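Local coordinates for ThermoDBP-single stranded DNA binding protein (PDB 3TEK), which binds single-stranded DNA and probably takes the place of the canonical single-stranded DNA-binding protein in the Thermoproteales, at residues S82-E87 and T128-W133; E51-L56 and T88-F93; G113-I118 and I141-S146. One frame throughout, in Å; residues are numbered along the deposited sequence.

Interaction 1 of 3, residues S82-E87 and T128-W133; sequences SEKFRE and TGELLW
The first turn of helix 83-108 lies against the turn that leads into strand 131-142, and the CA atoms of Phe-85 and Gly-129 are 4.6 Å apart. Ser-82 is the N-cap: its OG accepts from Phe-85 N at 3.1 Å, and the hydroxyl also hydrogen-bonds to Ile-79 O, so OG is both acceptor and donor. The opposing turn is an ST turn, in which Thr-128 OG1 accepts from Glu-130 N. Gly-129 and Glu-130 face Asp-125 as a G1 bulge. Gly-129 has a positive phi of 83° and, with no side chain, lies close against Ser-82 and Phe-85. Phe-85 CA makes a CA-H...O contact of 3.2 Å with Gly-129 O. The same oxygen lies in plane at the edge of the Phe-85 ring. CE1 of that ring touches Leu-131 CD2 at 3.7 Å as the side chains cross obliquely. Lys-84 CB rests 3.3 Å from Thr-128 O, and beyond it the chain bends at chi2 and runs beside Glu-130. Lys-84 NZ and Glu-130 OE2 stay 4.5 Å apart, too far for a salt bridge. The contact joins the start of helix 83-108 to helix 52-68, through Phe-85 and Phe-57, and to the sheet, through Leu-131 and Leu-122.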
loop_
_atom_site.group_PDB
_atom_site.type_symbol
_atom_site.label_atom_id
_atom_site.label_comp_id
_atom_site.label_asym_id
_atom_site.label_seq_id
_atom_site.Cartn_x
_atom_site.Cartn_y
_atom_site.Cartn_z
ATOM N N SER A 82 -1.353 -5.585 16.323
ATOM C CA SER A 82 -0.349 -4.860 17.119
ATOM C C SER A 82 -0.496 -3.351 16.892
ATOM O O SER A 82 -0.871 -2.909 15.810
ATOM C CB SER A 82 1.041 -5.226 16.674
ATOM O OG SER A 82 1.268 -4.741 15.356
ATOM N N GLU A 83 -0.160 -2.584 17.917
ATOM C CA GLU A 83 -0.167 -1.126 17.829
ATOM C C GLU A 83 0.743 -0.649 16.708
ATOM O O GLU A 83 0.380 0.241 15.939
ATOM C CB GLU A 83 0.273 -0.526 19.176
ATOM C CG GLU A 83 0.253 1.008 19.192
ATOM C CD GLU A 83 1.528 1.665 18.692
ATOM O OE1 GLU A 83 2.578 1.008 18.650
ATOM O OE2 GLU A 83 1.486 2.868 18.337
ATOM N N LYS A 84 1.932 -1.236 16.604
ATOM C CA LYS A 84 2.915 -0.764 15.616
ATOM C C LYS A 84 2.462 -0.921 14.157
ATOM O O LYS A 84 2.642 -0.014 13.339
ATOM C CB LYS A 84 4.261 -1.464 15.791
ATOM C CG LYS A 84 5.414 -0.692 15.198
ATOM C CD LYS A 84 5.984 0.320 16.206
ATOM C CE LYS A 84 6.572 1.525 15.535
ATOM N NZ LYS A 84 7.294 2.400 16.522
ATOM N N PHE A 85 1.897 -2.064 13.829
ATOM C CA PHE A 85 1.366 -2.279 12.466
ATOM C C PHE A 85 0.177 -1.399 12.169
ATOM O O PHE A 85 0.104 -0.816 11.091
ATOM C CB PHE A 85 0.979 -3.714 12.240
ATOM C CG PHE A 85 0.537 -4.027 10.828
ATOM C CD1 PHE A 85 1.449 -4.045 9.787
ATOM C CD2 PHE A 85 -0.779 -4.342 10.561
ATOM C CE1 PHE A 85 1.047 -4.355 8.474
ATOM C CE2 PHE A 85 -1.199 -4.668 9.250
ATOM C CZ PHE A 85 -0.289 -4.679 8.215
ATOM N N ARG A 86 -0.745 -1.285 13.122
ATOM C CA ARG A 86 -1.950 -0.481 12.888
ATOM C C ARG A 86 -1.567 0.987 12.731
ATOM O O ARG A 86 -2.051 1.678 11.824
ATOM C CB ARG A 86 -2.983 -0.635 14.020
ATOM C CG ARG A 86 -3.617 -2.013 14.180
ATOM C CD ARG A 86 -4.643 -2.307 13.084
ATOM N NE ARG A 86 -5.049 -3.727 13.098
ATOM C CZ ARG A 86 -6.224 -4.211 13.517
ATOM N NH1 ARG A 86 -7.194 -3.404 13.972
ATOM N NH2 ARG A 86 -6.430 -5.523 13.472
ATOM N N GLU A 87 -0.693 1.468 13.615
ATOM C CA GLU A 87 -0.244 2.869 13.549
ATOM C C GLU A 87 0.523 3.194 12.251
ATOM O O GLU A 87 0.278 4.217 11.620
ATOM C CB GLU A 87 0.641 3.207 14.743
ATOM C CG GLU A 87 1.374 4.541 14.610
ATOM C CD GLU A 87 0.403 5.693 14.433
ATOM O OE1 GLU A 87 -0.790 5.505 14.793
ATOM O OE2 GLU A 87 0.809 6.780 13.926
ATOM N N THR A 128 8.459 -6.437 14.529
ATOM C CA THR A 128 7.771 -5.364 15.265
ATOM C C THR A 128 6.411 -5.047 14.649
ATOM O O THR A 128 5.535 -4.487 15.296
ATOM C CB THR A 128 8.651 -4.113 15.301
ATOM O OG1 THR A 128 8.932 -3.664 13.957
ATOM C CG2 THR A 128 9.969 -4.409 16.040
ATOM N N GLY A 129 6.242 -5.419 13.383
ATOM C CA GLY A 129 5.063 -5.035 12.619
ATOM C C GLY A 129 5.213 -3.642 12.029
ATOM O O GLY A 129 4.268 -3.112 11.469
ATOM N N GLU A 130 6.415 -3.077 12.136
ATOM C CA GLU A 130 6.724 -1.774 11.593
ATOM C C GLU A 130 6.767 -1.791 10.071
ATOM O O GLU A 130 7.519 -2.500 9.422
ATOM C CB GLU A 130 8.056 -1.230 12.109
ATOM C CG GLU A 130 8.415 0.157 11.527
ATOM C CD GLU A 130 9.584 0.849 12.251
ATOM O OE1 GLU A 130 10.617 0.200 12.506
ATOM O OE2 GLU A 130 9.466 2.054 12.550
ATOM N N LEU A 131 6.057 -0.880 9.552
ATOM C CA LEU A 131 5.865 -0.744 8.132
ATOM C C LEU A 131 6.561 0.562 7.672
ATOM O O LEU A 131 6.268 1.642 8.202
ATOM C CB LEU A 131 4.356 -0.694 7.938
ATOM C CG LEU A 131 3.663 -0.821 6.604
ATOM C CD1 LEU A 131 4.403 -1.818 5.706
ATOM C CD2 LEU A 131 2.176 -1.254 6.787
ATOM N N LEU A 132 7.536 0.573 6.774
ATOM C CA LEU A 132 8.240 1.792 6.347
ATOM C C LEU A 132 7.870 2.052 4.894
ATOM O O LEU A 132 7.857 1.138 4.060
ATOM C CB LEU A 132 9.771 1.658 6.529
ATOM C CG LEU A 132 10.261 1.331 7.960
ATOM C CD1 LEU A 132 11.660 0.706 7.971
ATOM C CD2 LEU A 132 10.176 2.560 8.937
ATOM N N TRP A 133 7.484 3.283 4.604
ATOM C CA TRP A 133 7.109 3.682 3.256
ATOM C C TRP A 133 8.361 4.185 2.531
ATOM O O TRP A 133 9.012 5.089 3.021
ATOM C CB TRP A 133 6.098 4.811 3.336
ATOM C CG TRP A 133 5.593 5.295 2.030
ATOM C CD1 TRP A 133 5.593 4.641 0.827
ATOM C CD2 TRP A 133 4.960 6.542 1.803
ATOM N NE1 TRP A 133 5.020 5.423 -0.133
ATOM C CE2 TRP A 133 4.624 6.601 0.435
ATOM C CE3 TRP A 133 4.662 7.623 2.616
ATOM C CZ2 TRP A 133 3.993 7.697 -0.133
ATOM C CZ3 TRP A 133 4.037 8.746 2.040
ATOM C CH2 TRP A 133 3.714 8.762 0.679
#

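Interaction 2 of 3, residues E51-L56 and T88-F93; sequences EFFKLL and TSRELF
Phe-52, Phe-53 and Phe-93 form an aromatic cluster. The edge of Phe-93 points at one face of Phe-52, with CD1 3.4 Å above that plane and offset toward the rim. This is an edge-to-face pair, with planes at 64° and centroids 5.2 Å apart. Leu-92 CG and Phe-53 CG sit at the edge of Phe-52, in plane; Leu-92 CG is 3.7 Å from Phe-52 CZ. One face of Phe-53 is taken by Phe-52 CD2, over the ring centre. One face of Phe-93 takes the tip of Phe-53, whose CZ lies 3.5 Å from Phe-93 CG. These two rings are oblique, 37° apart. Phe-53 CZ also lies over one face of the Arg-90 guanidinium, 3.6 Å from Arg-90 NE, so the tip of Phe-53 is held between a ring and a charged group. Phe-52 and Phe-93 have CG anti to the backbone N, and both point into the interface. Phe-53 has CG anti to its carbonyl carbon, and its end swings nearer. Arg-90 starts away from the contact, but its chain bends back at chi2. Leu-56 CD1 meets Leu-92 CD2 at 3.8 Å, and Leu-56 CD2 packs on Ser-89 CB. Segments 52-56 and 88-93, of helices 52-68 and 83-108, make an angle of 121° between their N-to-C directions. Leu-56 and Leu-92 both touch Leu-122 of strand 116-124, and Trp-30 of strand 23-31 packs edge-to-face with Phe-52.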
loop_
_atom_site.group_PDB
_atom_site.type_symbol
_atom_site.label_atom_id
_atom_site.label_comp_id
_atom_site.label_asym_id
_atom_site.label_seq_id
_atom_site.Cartn_x
_atom_site.Cartn_y
_atom_site.Cartn_z
ATOM N N GLU A 51 -10.858 1.365 0.477
ATOM C CA GLU A 51 -10.395 0.046 0.054
ATOM C C GLU A 51 -8.928 -0.138 0.440
ATOM O O GLU A 51 -8.453 -1.261 0.572
ATOM C CB GLU A 51 -10.567 -0.112 -1.454
ATOM C CG GLU A 51 -10.779 -1.541 -1.911
ATOM C CD GLU A 51 -11.113 -1.639 -3.393
ATOM O OE1 GLU A 51 -11.025 -2.764 -3.937
ATOM O OE2 GLU A 51 -11.461 -0.598 -4.009
ATOM N N PHE A 52 -8.243 0.986 0.632
ATOM C CA PHE A 52 -6.817 1.019 0.921
ATOM C C PHE A 52 -6.368 -0.076 1.877
ATOM O O PHE A 52 -5.412 -0.796 1.596
ATOM C CB PHE A 52 -6.426 2.356 1.518
ATOM C CG PHE A 52 -4.974 2.449 1.852
ATOM C CD1 PHE A 52 -4.056 2.890 0.906
ATOM C CD2 PHE A 52 -4.507 2.076 3.098
ATOM C CE1 PHE A 52 -2.707 2.985 1.216
ATOM C CE2 PHE A 52 -3.157 2.155 3.401
ATOM C CZ PHE A 52 -2.259 2.605 2.456
ATOM N N PHE A 53 -7.061 -0.172 3.002
ATOM C CA PHE A 53 -6.636 -1.029 4.111
ATOM C C PHE A 53 -6.766 -2.513 3.814
ATOM O O PHE A 53 -5.891 -3.318 4.162
ATOM C CB PHE A 53 -7.392 -0.622 5.379
ATOM C CG PHE A 53 -6.947 0.715 5.905
ATOM C CD1 PHE A 53 -5.698 0.845 6.493
ATOM C CD2 PHE A 53 -7.721 1.841 5.746
ATOM C CE1 PHE A 53 -5.257 2.080 6.966
ATOM C CE2 PHE A 53 -7.283 3.086 6.209
ATOM C CZ PHE A 53 -6.054 3.204 6.794
ATOM N N LYS A 54 -7.851 -2.845 3.126
ATOM C CA LYS A 54 -8.109 -4.181 2.634
ATOM C C LYS A 54 -7.052 -4.592 1.624
ATOM O O LYS A 54 -6.544 -5.718 1.659
ATOM C CB LYS A 54 -9.490 -4.223 1.974
ATOM C CG LYS A 54 -10.065 -5.606 1.809
ATOM C CD LYS A 54 -11.505 -5.575 1.170
ATOM C CE LYS A 54 -12.491 -4.679 1.943
ATOM N NZ LYS A 54 -13.079 -5.276 3.198
ATOM N N LEU A 55 -6.720 -3.668 0.718
ATOM C CA LEU A 55 -5.687 -3.926 -0.276
ATOM C C LEU A 55 -4.325 -4.098 0.422
ATOM O O LEU A 55 -3.581 -5.036 0.137
ATOM C CB LEU A 55 -5.649 -2.807 -1.333
ATOM C CG LEU A 55 -6.973 -2.647 -2.150
ATOM C CD1 LEU A 55 -6.954 -1.387 -3.020
ATOM C CD2 LEU A 55 -7.319 -3.884 -2.991
ATOM N N LEU A 56 -4.023 -3.198 1.354
ATOM C CA LEU A 56 -2.720 -3.216 2.008
ATOM C C LEU A 56 -2.526 -4.525 2.797
ATOM O O LEU A 56 -1.463 -5.141 2.772
ATOM C CB LEU A 56 -2.581 -2.010 2.940
ATOM C CG LEU A 56 -1.366 -1.969 3.836
ATOM C CD1 LEU A 56 -0.159 -1.720 2.979
ATOM C CD2 LEU A 56 -1.477 -0.872 4.846
ATOM N N THR A 88 1.463 2.345 11.875
ATOM C CA THR A 88 2.274 2.600 10.687
ATOM C C THR A 88 1.484 2.382 9.388
ATOM O O THR A 88 1.745 3.053 8.410
ATOM C CB THR A 88 3.633 1.842 10.689
ATOM O OG1 THR A 88 3.444 0.406 10.676
ATOM C CG2 THR A 88 4.513 2.293 11.876
ATOM N N SER A 89 0.480 1.490 9.402
ATOM C CA SER A 89 -0.436 1.406 8.273
ATOM C C SER A 89 -1.273 2.692 8.138
ATOM O O SER A 89 -1.486 3.196 7.026
ATOM C CB SER A 89 -1.293 0.128 8.363
ATOM O OG SER A 89 -2.246 0.283 9.389
ATOM N N ARG A 90 -1.682 3.278 9.258
ATOM C CA ARG A 90 -2.358 4.577 9.210
ATOM C C ARG A 90 -1.460 5.695 8.714
ATOM O O ARG A 90 -1.941 6.597 8.055
ATOM C CB ARG A 90 -2.929 4.973 10.573
ATOM C CG ARG A 90 -4.214 4.259 10.890
ATOM C CD ARG A 90 -5.383 5.034 10.118
ATOM N NE ARG A 90 -6.690 4.374 10.154
ATOM C CZ ARG A 90 -7.794 4.843 9.561
ATOM N NH1 ARG A 90 -7.789 5.987 8.873
ATOM N NH2 ARG A 90 -8.924 4.159 9.659
ATOM N N GLU A 91 -0.170 5.636 9.063
ATOM C CA GLU A 91 0.786 6.672 8.657
ATOM C C GLU A 91 1.035 6.583 7.165
ATOM O O GLU A 91 1.169 7.594 6.498
ATOM C CB GLU A 91 2.107 6.540 9.444
ATOM C CG GLU A 91 2.006 7.049 10.890
ATOM C CD GLU A 91 3.237 6.755 11.721
ATOM O OE1 GLU A 91 4.264 6.418 11.125
ATOM O OE2 GLU A 91 3.196 6.868 12.977
ATOM N N LEU A 92 1.081 5.355 6.644
ATOM C CA LEU A 92 1.133 5.119 5.200
ATOM C C LEU A 92 -0.093 5.665 4.455
ATOM O O LEU A 92 0.036 6.282 3.386
ATOM C CB LEU A 92 1.265 3.618 4.923
ATOM C CG LEU A 92 1.297 3.204 3.464
ATOM C CD1 LEU A 92 2.393 3.950 2.687
ATOM C CD2 LEU A 92 1.461 1.647 3.400
ATOM N N PHE A 93 -1.272 5.404 5.008
ATOM C CA PHE A 93 -2.521 5.835 4.398
ATOM C C PHE A 93 -2.564 7.367 4.319
ATOM O O PHE A 93 -2.865 7.940 3.270
ATOM C CB PHE A 93 -3.693 5.294 5.214
ATOM C CG PHE A 93 -5.048 5.851 4.814
ATOM C CD1 PHE A 93 -5.723 5.362 3.703
ATOM C CD2 PHE A 93 -5.673 6.824 5.598
ATOM C CE1 PHE A 93 -7.015 5.854 3.357
ATOM C CE2 PHE A 93 -6.945 7.306 5.269
ATOM C CZ PHE A 93 -7.605 6.818 4.146
#

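Interaction 3 of 3, residues G113-I118 and I141-S146; sequences GDIFMI and IYWIRS
Residues 115-117 and 141-143 run antiparallel, near the open end of the hairpin made by strands 116-124 and 131-142. Met-117 and Ile-141 are a hydrogen-bonded pair that uses both backbone donors and both acceptors. Met-117 N gives to Ile-141 O at 2.8 Å, and Ile-141 N gives to Met-117 O at 3.0 Å. Both bonds are straight, and each donor lies nearly along the C=O axis. Phe-116 and Tyr-142 form the non-hydrogen-bonded pair, with their CB atoms 4.1 Å apart. Phe-116 instead makes backbone bonds with Thr-35, on its other side. Ile-118 N is satisfied by Thr-32 OG1. A third bond across the contact, Trp-143 N to Ile-115 O at 3.2 Å, is less regular, because the donor sits 29° out of the carbonyl plane. Asp-114 OD2 accepts from Glu-111 N. The side chains fall on two faces. Phe-116 and Tyr-142 face the helix side, where Phe-116 meets Phe-100 and Tyr-142 meets Tyr-108, both on helix 83-108. Met-117 and Ile-141 lie side by side on the other face. Met-117 CG takes the crowded position between backbone N and carbonyl carbon (chi1 49°). From there the extended chain brings CE 3.9 Å from Ile-141 CG2 and 3.8 Å from Trp-143 CH2. The indole lies across the neighbouring strand: its CZ3 edge meets Phe-116 CA at 3.7 Å, and Ile-115 CG2 sits over one face. No side-chain polar group bonds across this contact. The register is thus set by three backbone bonds, and the side chains add apolar packing on each face, with Met-117, Ile-141 and Trp-143 on one.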
loop_
_atom_site.group_PDB
_atom_site.type_symbol
_atom_site.label_atom_id
_atom_site.label_comp_id
_atom_site.label_asym_id
_atom_site.label_seq_id
_atom_site.Cartn_x
_atom_site.Cartn_y
_atom_site.Cartn_z
ATOM N N GLY A 113 -13.421 12.083 -10.175
ATOM C CA GLY A 113 -13.834 10.975 -11.030
ATOM C C GLY A 113 -12.730 10.402 -11.904
ATOM O O GLY A 113 -12.937 9.372 -12.562
ATOM N N ASP A 114 -11.557 11.038 -11.919
ATOM C CA ASP A 114 -10.445 10.498 -12.690
ATOM C C ASP A 114 -9.959 9.142 -12.143
ATOM O O ASP A 114 -10.157 8.798 -10.972
ATOM C CB ASP A 114 -9.296 11.488 -12.782
ATOM C CG ASP A 114 -9.481 12.498 -13.905
ATOM O OD1 ASP A 114 -10.427 12.379 -14.731
ATOM O OD2 ASP A 114 -8.655 13.425 -13.963
ATOM N N ILE A 115 -9.367 8.362 -13.029
ATOM C CA ILE A 115 -8.931 7.009 -12.709
ATOM C C ILE A 115 -7.418 6.966 -12.749
ATOM O O ILE A 115 -6.798 7.747 -13.467
ATOM C CB ILE A 115 -9.525 5.996 -13.687
ATOM C CG1 ILE A 115 -11.030 6.010 -13.559
ATOM C CG2 ILE A 115 -9.077 4.598 -13.355
ATOM C CD1 ILE A 115 -11.511 5.693 -12.177
ATOM N N PHE A 116 -6.832 6.054 -11.967
ATOM C CA PHE A 116 -5.377 5.966 -11.810
ATOM C C PHE A 116 -4.933 4.676 -11.110
ATOM O O PHE A 116 -5.752 3.947 -10.530
ATOM C CB PHE A 116 -4.853 7.164 -11.002
ATOM C CG PHE A 116 -5.430 7.265 -9.627
ATOM C CD1 PHE A 116 -4.905 6.504 -8.568
ATOM C CD2 PHE A 116 -6.510 8.094 -9.376
ATOM C CE1 PHE A 116 -5.462 6.587 -7.285
ATOM C CE2 PHE A 116 -7.086 8.176 -8.105
ATOM C CZ PHE A 116 -6.563 7.441 -7.059
ATOM N N MET A 117 -3.645 4.435 -11.088
ATOM C CA MET A 117 -3.101 3.469 -10.181
ATOM C C MET A 117 -1.803 3.956 -9.565
ATOM O O MET A 117 -1.059 4.681 -10.172
ATOM C CB MET A 117 -2.925 2.125 -10.853
ATOM C CG MET A 117 -2.248 2.182 -12.137
ATOM S SD MET A 117 -2.328 0.643 -13.017
ATOM C CE MET A 117 -1.556 1.147 -14.493
ATOM N N ILE A 118 -1.554 3.574 -8.339
ATOM C CA ILE A 118 -0.348 3.977 -7.676
ATOM C C ILE A 118 0.506 2.759 -7.454
ATOM O O ILE A 118 0.031 1.757 -7.019
ATOM C CB ILE A 118 -0.678 4.600 -6.348
ATOM C CG1 ILE A 118 -1.476 5.862 -6.587
ATOM C CG2 ILE A 118 0.555 4.918 -5.565
ATOM C CD1 ILE A 118 -2.144 6.372 -5.409
ATOM N N ILE A 141 0.294 6.264 -12.394
ATOM C CA ILE A 141 -0.139 6.219 -13.767
ATOM C C ILE A 141 -1.598 6.635 -13.741
ATOM O O ILE A 141 -2.355 6.173 -12.885
ATOM C CB ILE A 141 0.011 4.831 -14.378
ATOM C CG1 ILE A 141 1.495 4.509 -14.564
ATOM C CG2 ILE A 141 -0.700 4.782 -15.769
ATOM C CD1 ILE A 141 2.126 5.253 -15.789
ATOM N N TYR A 142 -1.975 7.526 -14.654
ATOM C CA TYR A 142 -3.313 8.133 -14.630
ATOM C C TYR A 142 -3.900 8.191 -16.039
ATOM O O TYR A 142 -3.181 8.074 -17.013
ATOM C CB TYR A 142 -3.267 9.528 -13.993
ATOM C CG TYR A 142 -2.451 10.551 -14.745
ATOM C CD1 TYR A 142 -3.064 11.466 -15.604
ATOM C CD2 TYR A 142 -1.069 10.617 -14.601
ATOM C CE1 TYR A 142 -2.309 12.413 -16.296
ATOM C CE2 TYR A 142 -0.303 11.574 -15.295
ATOM C CZ TYR A 142 -0.935 12.461 -16.137
ATOM O OH TYR A 142 -0.205 13.400 -16.818
ATOM N N TRP A 143 -5.210 8.346 -16.130
ATOM C CA TRP A 143 -5.900 8.306 -17.417
ATOM C C TRP A 143 -6.288 9.730 -17.850
ATOM O O TRP A 143 -6.805 10.493 -17.062
ATOM C CB TRP A 143 -7.105 7.394 -17.333
ATOM C CG TRP A 143 -6.784 5.920 -17.604
ATOM C CD1 TRP A 143 -7.125 5.200 -18.717
ATOM C CD2 TRP A 143 -6.085 5.008 -16.745
ATOM N NE1 TRP A 143 -6.678 3.898 -18.609
ATOM C CE2 TRP A 143 -6.035 3.754 -17.410
ATOM C CE3 TRP A 143 -5.516 5.121 -15.482
ATOM C CZ2 TRP A 143 -5.411 2.631 -16.856
ATOM C CZ3 TRP A 143 -4.893 3.997 -14.928
ATOM C CH2 TRP A 143 -4.858 2.765 -15.621
ATOM N N ILE A 144 -6.015 10.043 -19.112
ATOM C CA ILE A 144 -6.163 11.369 -19.677
ATOM C C ILE A 144 -7.266 11.368 -20.756
ATOM O O ILE A 144 -7.384 10.430 -21.558
ATOM C CB ILE A 144 -4.836 11.798 -20.332
ATOM C CG1 ILE A 144 -3.722 11.908 -19.285
ATOM C CG2 ILE A 144 -4.977 13.148 -21.022
ATOM C CD1 ILE A 144 -2.319 11.908 -19.904
ATOM N N ARG A 145 -8.052 12.433 -20.776
ATOM C CA ARG A 145 -9.151 12.574 -21.744
ATOM C C ARG A 145 -8.610 12.584 -23.174
ATOM O O ARG A 145 -7.624 13.269 -23.463
ATOM C CB ARG A 145 -9.956 13.848 -21.448
ATOM C CG ARG A 145 -11.400 13.804 -21.902
ATOM C CD ARG A 145 -12.200 15.001 -21.346
ATOM N NE ARG A 145 -11.853 16.273 -21.979
ATOM C CZ ARG A 145 -12.302 17.470 -21.587
ATOM N NH1 ARG A 145 -13.128 17.574 -20.547
ATOM N NH2 ARG A 145 -11.920 18.572 -22.235
ATOM N N SER A 146 -9.268 11.834 -24.062
ATOM C CA SER A 146 -8.752 11.563 -25.420
ATOM C C SER A 146 -8.336 12.815 -26.212
ATOM O O SER A 146 -7.319 12.808 -26.908
ATOM C CB SER A 146 -9.757 10.733 -26.235
ATOM O OG SER A 146 -11.089 11.201 -26.095
#

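Interaction 2 is the buried core contact, interaction 1 is partly buried, and interaction 3 lies at the surface. Interactions 1 and 2 share helix 83-108 and touch each other: Thr-88 OG1 probably accepts a hydrogen bond from Leu-131 N, and Leu-92 packs on Trp-133. Interactions 1 and 3 both use strand 131-142, but their centres are about 30 Å apart, on opposite sides of the chain's centre. The chemistry changes with place. Aromatic and leucine packing joins two helices in interaction 2. An ST turn with a G1 beta bulge meets the capped start of a helix in interaction 1. Neither has a hydrogen bond between its segments, whereas interaction 3 has three backbone bonds.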